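Extracellular protein 11-1 (Passalora fulva, PDB 6ZUS) is a secreted zinc-binding fungal effector that probably acts as an avirulence protein and belongs to a structurally conserved effector family. Local coordinates at residues A10-Q16 and G126-F132. Sequence-based numbering, arbitrary orientation.
With ZN (zinc ion), chain G.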
# COMPACT_ATOMS: atom_id res chain seq x y z
N ALA A 10 3.41 5.33 -4.69
CA ALA A 10 4.12 4.42 -3.78
C ALA A 10 3.06 3.84 -2.82
O ALA A 10 2.49 4.61 -2.06
CB ALA A 10 5.21 5.13 -3.03
N LEU A 11 2.81 2.54 -2.90
CA LEU A 11 1.76 1.82 -2.10
C LEU A 11 2.44 0.89 -1.10
O LEU A 11 3.50 0.28 -1.42
CB LEU A 11 0.87 1.00 -3.05
CG LEU A 11 0.07 1.80 -4.08
CD1 LEU A 11 -0.36 0.91 -5.20
CD2 LEU A 11 -1.12 2.46 -3.44
N LYS A 12 1.80 0.73 0.04
CA LYS A 12 2.31 -0.21 1.06
C LYS A 12 1.14 -0.78 1.87
O LYS A 12 0.25 0.00 2.31
CB LYS A 12 3.37 0.46 1.93
CG LYS A 12 3.96 -0.46 2.97
CD LYS A 12 5.25 0.03 3.51
CE LYS A 12 5.12 1.00 4.64
NZ LYS A 12 6.32 0.90 5.51
N TRP A 13 1.13 -2.09 1.92
CA TRP A 13 0.17 -2.93 2.68
C TRP A 13 0.84 -3.28 4.00
O TRP A 13 2.01 -3.74 4.00
CB TRP A 13 -0.15 -4.16 1.87
CG TRP A 13 -1.15 -5.05 2.49
CD1 TRP A 13 -2.48 -5.12 2.19
CD2 TRP A 13 -0.88 -6.09 3.46
NE1 TRP A 13 -3.06 -6.12 2.91
CE2 TRP A 13 -2.13 -6.72 3.72
CE3 TRP A 13 0.26 -6.56 4.11
CZ2 TRP A 13 -2.25 -7.78 4.61
CZ3 TRP A 13 0.14 -7.60 5.02
CH2 TRP A 13 -1.10 -8.19 5.25
N VAL A 14 0.16 -3.07 5.11
CA VAL A 14 0.78 -3.23 6.45
C VAL A 14 -0.10 -4.10 7.35
O VAL A 14 -1.31 -3.84 7.42
CB VAL A 14 1.09 -1.87 7.12
CG1 VAL A 14 1.87 -2.09 8.41
CG2 VAL A 14 1.83 -0.90 6.20
N HIS A 15 0.52 -5.07 8.02
CA HIS A 15 -0.06 -5.78 9.19
C HIS A 15 0.83 -5.48 10.41
O HIS A 15 1.97 -5.94 10.41
CB HIS A 15 -0.23 -7.29 8.91
CG HIS A 15 -0.98 -7.94 10.04
ND1 HIS A 15 -0.96 -9.30 10.29
CD2 HIS A 15 -1.76 -7.41 11.00
CE1 HIS A 15 -1.72 -9.55 11.32
NE2 HIS A 15 -2.19 -8.45 11.79
N GLN A 16 0.32 -4.70 11.37
CA GLN A 16 0.98 -4.43 12.66
C GLN A 16 0.26 -5.25 13.72
O GLN A 16 -0.98 -5.16 13.87
CB GLN A 16 0.95 -2.94 13.00
CG GLN A 16 1.68 -2.61 14.32
CD GLN A 16 1.71 -1.13 14.63
OE1 GLN A 16 1.37 -0.27 13.77
NE2 GLN A 16 2.06 -0.86 15.88
N GLY A 126 -5.19 -3.24 12.91
CA GLY A 126 -4.08 -4.19 12.68
C GLY A 126 -3.59 -4.07 11.22
O GLY A 126 -2.37 -4.17 10.97
N TYR A 127 -4.53 -3.93 10.28
CA TYR A 127 -4.25 -3.97 8.84
C TYR A 127 -4.55 -2.60 8.28
O TYR A 127 -5.68 -2.09 8.54
CB TYR A 127 -5.13 -4.98 8.14
CG TYR A 127 -4.84 -6.41 8.51
CD1 TYR A 127 -5.43 -6.98 9.61
CD2 TYR A 127 -3.99 -7.18 7.74
CE1 TYR A 127 -5.21 -8.30 9.94
CE2 TYR A 127 -3.76 -8.50 8.05
CZ TYR A 127 -4.37 -9.07 9.16
OH TYR A 127 -4.11 -10.39 9.42
N TYR A 128 -3.63 -2.06 7.47
CA TYR A 128 -3.84 -0.70 6.90
C TYR A 128 -2.93 -0.55 5.68
O TYR A 128 -2.08 -1.44 5.37
CB TYR A 128 -3.66 0.40 7.95
CG TYR A 128 -2.34 0.43 8.72
CD1 TYR A 128 -2.16 -0.40 9.81
CD2 TYR A 128 -1.27 1.26 8.36
CE1 TYR A 128 -0.97 -0.42 10.52
CE2 TYR A 128 -0.06 1.24 9.06
CZ TYR A 128 0.08 0.42 10.17
OH TYR A 128 1.23 0.43 10.91
N SER A 129 -3.15 0.58 5.02
CA SER A 129 -2.47 0.92 3.75
C SER A 129 -1.82 2.29 3.85
O SER A 129 -2.24 3.16 4.66
CB SER A 129 -3.44 0.84 2.59
OG SER A 129 -4.43 1.82 2.70
N ARG A 130 -0.78 2.45 3.06
CA ARG A 130 -0.08 3.72 2.76
C ARG A 130 -0.15 3.93 1.25
O ARG A 130 -0.07 2.94 0.45
CB ARG A 130 1.38 3.71 3.21
CG ARG A 130 1.60 3.24 4.63
CD ARG A 130 1.02 4.29 5.58
NE ARG A 130 1.62 4.11 6.89
CZ ARG A 130 1.57 5.00 7.88
NH1 ARG A 130 0.92 6.13 7.72
NH2 ARG A 130 2.19 4.74 9.01
N GLY A 131 -0.29 5.17 0.87
CA GLY A 131 -0.18 5.53 -0.56
C GLY A 131 0.20 6.99 -0.65
O GLY A 131 -0.45 7.82 0.03
N PHE A 132 1.21 7.30 -1.44
CA PHE A 132 1.58 8.70 -1.70
C PHE A 132 2.14 8.82 -3.12
O PHE A 132 2.69 7.87 -3.68
CB PHE A 132 2.52 9.18 -0.58
CG PHE A 132 3.83 8.44 -0.51
CD1 PHE A 132 4.91 8.84 -1.30
CD2 PHE A 132 4.02 7.41 0.41
CE1 PHE A 132 6.12 8.16 -1.22
CE2 PHE A 132 5.24 6.75 0.50
CZ PHE A 132 6.28 7.12 -0.32
ZN ZN G . -0.19 -10.75 9.10
O HOH W 1 -1.88 -11.65 7.88
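H15 and Y127 face each other as a non-hydrogen-bonded antiparallel pair, and their rings stack face to face, with centroids 3.8 Å apart and planes only 10° from parallel. Turning CG of H15 anti to its own backbone N (chi1 -173°) carries the imidazole across to Y127. Traced outward, CB of H15 packs on CE2 of Y127, and CG rests 3.5 Å from the same CE2. ND1 binds the zinc ion at 2.0 Å, CD2 reaches the carbonyl O of G126 at the imidazole edge, CE1 lies 3.2 Å from OH of Y127, and NE2 sits against CZ and CE1 of Y127. A water that also ligates the zinc shares a hydrogen bond with OH of Y127, making the phenol a second-shell residue of the site, which may help fix its position. At the phenol's edge, CZ2 of W13 meets CD2 of Y127 at 3.6 Å, the two planes inclined at 62°, while R111 adds a cation-pi contact.

On the opposite face of the sheet, V14 sets its CB over the face of the Y128 ring, 3.9 Å from the centroid, while CG1 touches CZ of Y128. A10 repeats this CH-pi contact, placing CB over the F132 ring. OH of Y128 hydrogen-bonds to D120, which also forms a salt bridge with R130, whose NH1 is held by the carbonyl O of E118.

Seven backbone hydrogen bonds, including N of V14 to O of Y128 at 2.8 Å, fix the register. The pairing joins edge strand 127-138 to strand 6-20 in a four-stranded antiparallel sheet, with the W13-H15-Y127 aromatic cluster, in which H15 is the zinc ligand, on one face.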